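Local coordinates for glycosyl hydrolase family 10 (PDB 4QPW), which binds xylo-oligosaccharides such as xylohexaose, and so probably xylan, through this carbohydrate-binding module of a larger enzyme that probably hydrolyses glycosidic bonds, at residues A[16-21]-A[53-58]. Sequence-based numbering, arbitrary orientation.
Sequences SFWNEV and FIQYHT. With XYP (beta-D-xylopyranose), chain B; XYP (beta-D-xylopyranose), chain C.
W18 lies between H57 and Q55 of the neighbouring strand. Its CB sits over one face of the H57 imidazole, 4.0 Å from the ring centroid, a CH-pi contact. The CE3 corner of the indole reaches H57 NE2 at 3.6 Å, with the two ring planes turned 37° apart. With CG anti to the backbone N (chi1 -178°), the indole is carried alongside H57 and Q55. At the far end of the indole, the edge at CH2 meets Q55 CD at 3.7 Å, and the amide plane stands steeply to the ring. Residues 19-21 form an edge strand of the five-stranded antiparallel sheet that carries the xylose-binding site of this module. E20 and Q55 are a hydrogen-bonded pair, and H57 N donates to W18 O at 2.8 Å in a nearly straight bond. The E20 and Q55 side chains run side by side toward the sugar. E20 takes O3 and O2 of one xylose on its two carboxylate oxygens. Q55 NE2 donates to O4 of that xylose at 3.1 Å, and Q55 OE1 accepts from O2 of the next at 2.6 Å. The bond from Q55 NE2 to E20 OE1 is weak. An alanine at W18 would probably leave H57 NE2 and the Q55 CG and CD without the indole packed against them. A water joins W18 N to H57 ND1, and H120 stacks on the H57 ring.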
loop_
_atom_site.group_PDB
_atom_site.type_symbol
_atom_site.label_atom_id
_atom_site.label_comp_id
_atom_site.label_asym_id
_atom_site.label_seq_id
_atom_site.Cartn_x
_atom_site.Cartn_y
_atom_site.Cartn_z
ATOM N N SER A 16 6.170 -6.845 -8.780
ATOM C CA SER A 16 5.907 -6.700 -10.186
ATOM C C SER A 16 4.687 -5.828 -10.450
ATOM O O SER A 16 4.251 -5.672 -11.609
ATOM C CB SER A 16 5.675 -8.060 -10.859
ATOM O OG SER A 16 6.824 -8.887 -10.809
ATOM N N PHE A 17 4.088 -5.174 -9.460
ATOM C CA PHE A 17 2.825 -4.478 -9.640
ATOM C C PHE A 17 2.984 -3.100 -10.294
ATOM O O PHE A 17 4.108 -2.535 -10.331
ATOM C CB PHE A 17 2.086 -4.348 -8.324
ATOM C CG PHE A 17 1.638 -5.656 -7.676
ATOM C CD1 PHE A 17 0.992 -6.637 -8.412
ATOM C CD2 PHE A 17 1.830 -5.870 -6.323
ATOM C CE1 PHE A 17 0.563 -7.786 -7.786
ATOM C CE2 PHE A 17 1.383 -7.036 -5.727
ATOM C CZ PHE A 17 0.754 -8.006 -6.454
ATOM N N TRP A 18 1.900 -2.573 -10.778
ATOM C CA TRP A 18 1.863 -1.231 -11.389
ATOM C C TRP A 18 2.314 -0.185 -10.387
ATOM O O TRP A 18 1.941 -0.195 -9.206
ATOM C CB TRP A 18 0.424 -0.956 -11.824
ATOM C CG TRP A 18 0.236 0.382 -12.515
ATOM C CD1 TRP A 18 0.254 0.607 -13.852
ATOM C CD2 TRP A 18 -0.024 1.645 -11.899
ATOM N NE1 TRP A 18 0.033 1.968 -14.076
ATOM C CE2 TRP A 18 -0.126 2.624 -12.912
ATOM C CE3 TRP A 18 -0.139 2.070 -10.603
ATOM C CZ2 TRP A 18 -0.367 3.980 -12.617
ATOM C CZ3 TRP A 18 -0.351 3.435 -10.332
ATOM C CH2 TRP A 18 -0.500 4.330 -11.364
ATOM N N ASN A 19 3.063 0.796 -10.914
ATOM C CA ASN A 19 3.448 1.936 -10.137
ATOM C C ASN A 19 3.758 3.101 -11.052
ATOM O O ASN A 19 4.015 2.936 -12.260
ATOM C CB ASN A 19 4.560 1.652 -9.206
ATOM C CG ASN A 19 5.787 1.214 -9.895
ATOM O OD1 ASN A 19 6.648 2.109 -10.229
ATOM N ND2 ASN A 19 5.962 -0.038 -10.282
ATOM N N GLU A 20 3.681 4.327 -10.513
ATOM C CA GLU A 20 3.919 5.527 -11.327
ATOM C C GLU A 20 4.536 6.567 -10.419
ATOM O O GLU A 20 3.908 7.112 -9.527
ATOM C CB GLU A 20 2.673 6.039 -11.939
ATOM C CG GLU A 20 2.866 7.245 -12.896
ATOM C CD GLU A 20 1.521 7.586 -13.483
ATOM O OE1 GLU A 20 0.712 8.155 -12.837
ATOM O OE2 GLU A 20 1.079 6.985 -14.493
ATOM N N VAL A 21 5.785 6.897 -10.735
ATOM C CA VAL A 21 6.518 8.014 -10.081
ATOM C C VAL A 21 6.453 9.189 -11.078
ATOM O O VAL A 21 6.968 9.056 -12.204
ATOM C CB VAL A 21 7.931 7.636 -9.781
ATOM C CG1 VAL A 21 8.708 8.808 -9.181
ATOM C CG2 VAL A 21 8.019 6.472 -8.832
ATOM N N PHE A 53 1.668 11.912 -6.788
ATOM C CA PHE A 53 2.794 11.816 -7.677
ATOM C C PHE A 53 3.754 10.705 -7.345
ATOM O O PHE A 53 4.667 10.423 -8.107
ATOM C CB PHE A 53 3.554 13.170 -7.604
ATOM C CG PHE A 53 2.982 14.256 -8.503
ATOM C CD1 PHE A 53 1.819 14.215 -9.042
ATOM C CD2 PHE A 53 3.804 15.376 -8.771
ATOM C CE1 PHE A 53 1.326 15.284 -9.900
ATOM C CE2 PHE A 53 3.302 16.446 -9.575
ATOM C CZ PHE A 53 2.134 16.400 -10.139
ATOM N N ILE A 54 3.606 10.014 -6.163
ATOM C CA ILE A 54 4.301 8.734 -5.918
ATOM C C ILE A 54 3.198 7.745 -5.569
ATOM O O ILE A 54 2.636 7.828 -4.439
ATOM C CB ILE A 54 5.338 8.830 -4.887
ATOM C CG1 ILE A 54 6.391 9.914 -5.234
ATOM C CG2 ILE A 54 6.013 7.468 -4.717
ATOM C CD1 ILE A 54 7.435 10.119 -4.184
ATOM N N GLN A 55 2.792 6.945 -6.541
ATOM C CA GLN A 55 1.624 6.018 -6.360
ATOM C C GLN A 55 1.962 4.670 -6.885
ATOM O O GLN A 55 2.749 4.512 -7.847
ATOM C CB GLN A 55 0.367 6.603 -6.992
ATOM C CG GLN A 55 0.453 6.768 -8.509
ATOM C CD GLN A 55 -0.821 7.287 -9.115
ATOM O OE1 GLN A 55 -1.925 7.070 -8.611
ATOM N NE2 GLN A 55 -0.688 8.046 -10.215
ATOM N N TYR A 56 1.419 3.627 -6.222
ATOM C CA TYR A 56 1.865 2.278 -6.496
ATOM C C TYR A 56 0.811 1.317 -5.989
ATOM O O TYR A 56 0.233 1.522 -4.914
ATOM C CB TYR A 56 3.253 2.029 -5.851
ATOM C CG TYR A 56 3.455 2.558 -4.466
ATOM C CD1 TYR A 56 3.821 3.915 -4.256
ATOM C CD2 TYR A 56 3.264 1.804 -3.326
ATOM C CE1 TYR A 56 3.898 4.477 -3.026
ATOM C CE2 TYR A 56 3.391 2.319 -2.095
ATOM C CZ TYR A 56 3.694 3.669 -1.902
ATOM O OH TYR A 56 3.848 4.168 -0.625
ATOM N N HIS A 57 0.632 0.235 -6.714
ATOM C CA HIS A 57 -0.229 -0.847 -6.181
ATOM C C HIS A 57 0.603 -1.664 -5.249
ATOM O O HIS A 57 1.750 -2.078 -5.543
ATOM C CB HIS A 57 -0.720 -1.755 -7.303
ATOM C CG HIS A 57 -1.673 -1.091 -8.258
ATOM N ND1 HIS A 57 -2.165 -1.796 -9.346
ATOM C CD2 HIS A 57 -2.202 0.167 -8.295
ATOM C CE1 HIS A 57 -2.953 -0.976 -10.034
ATOM N NE2 HIS A 57 -2.989 0.204 -9.444
ATOM N N THR A 58 0.046 -1.985 -4.081
ATOM C CA THR A 58 0.696 -2.902 -3.121
ATOM C C THR A 58 0.068 -4.263 -3.102
ATOM O O THR A 58 0.627 -5.211 -2.467
ATOM C CB THR A 58 0.716 -2.261 -1.724
ATOM O OG1 THR A 58 -0.610 -1.935 -1.328
ATOM C CG2 THR A 58 1.592 -1.071 -1.646
HETATM C C1 XYP B . -3.752 5.784 -14.387
HETATM C C2 XYP B . -2.692 6.854 -14.759
HETATM C C3 XYP B . -2.463 7.652 -13.496
HETATM C C4 XYP B . -3.716 8.103 -12.834
HETATM C C5 XYP B . -4.656 6.937 -12.593
HETATM O O2 XYP B . -1.485 6.299 -15.260
HETATM O O3 XYP B . -1.607 8.806 -13.758
HETATM O O4 XYP B . -3.398 8.671 -11.542
HETATM O O5 XYP B . -4.925 6.278 -13.851
HETATM C C1 XYP C . -4.454 9.329 -10.916
HETATM C C2 XYP C . -4.279 9.204 -9.429
HETATM C C3 XYP C . -5.331 10.000 -8.672
HETATM C C4 XYP C . -5.301 11.461 -9.192
HETATM C C5 XYP C . -5.372 11.456 -10.673
HETATM O O2 XYP C . -4.406 7.836 -9.036
HETATM O O3 XYP C . -5.045 9.933 -7.244
HETATM O O4 XYP C . -6.402 12.138 -8.570
HETATM O O5 XYP C . -4.295 10.758 -11.264
HETATM O O HOH W 1 -0.665 -3.932 -10.472
HETATM O O HOH W 2 2.143 9.357 -10.062
#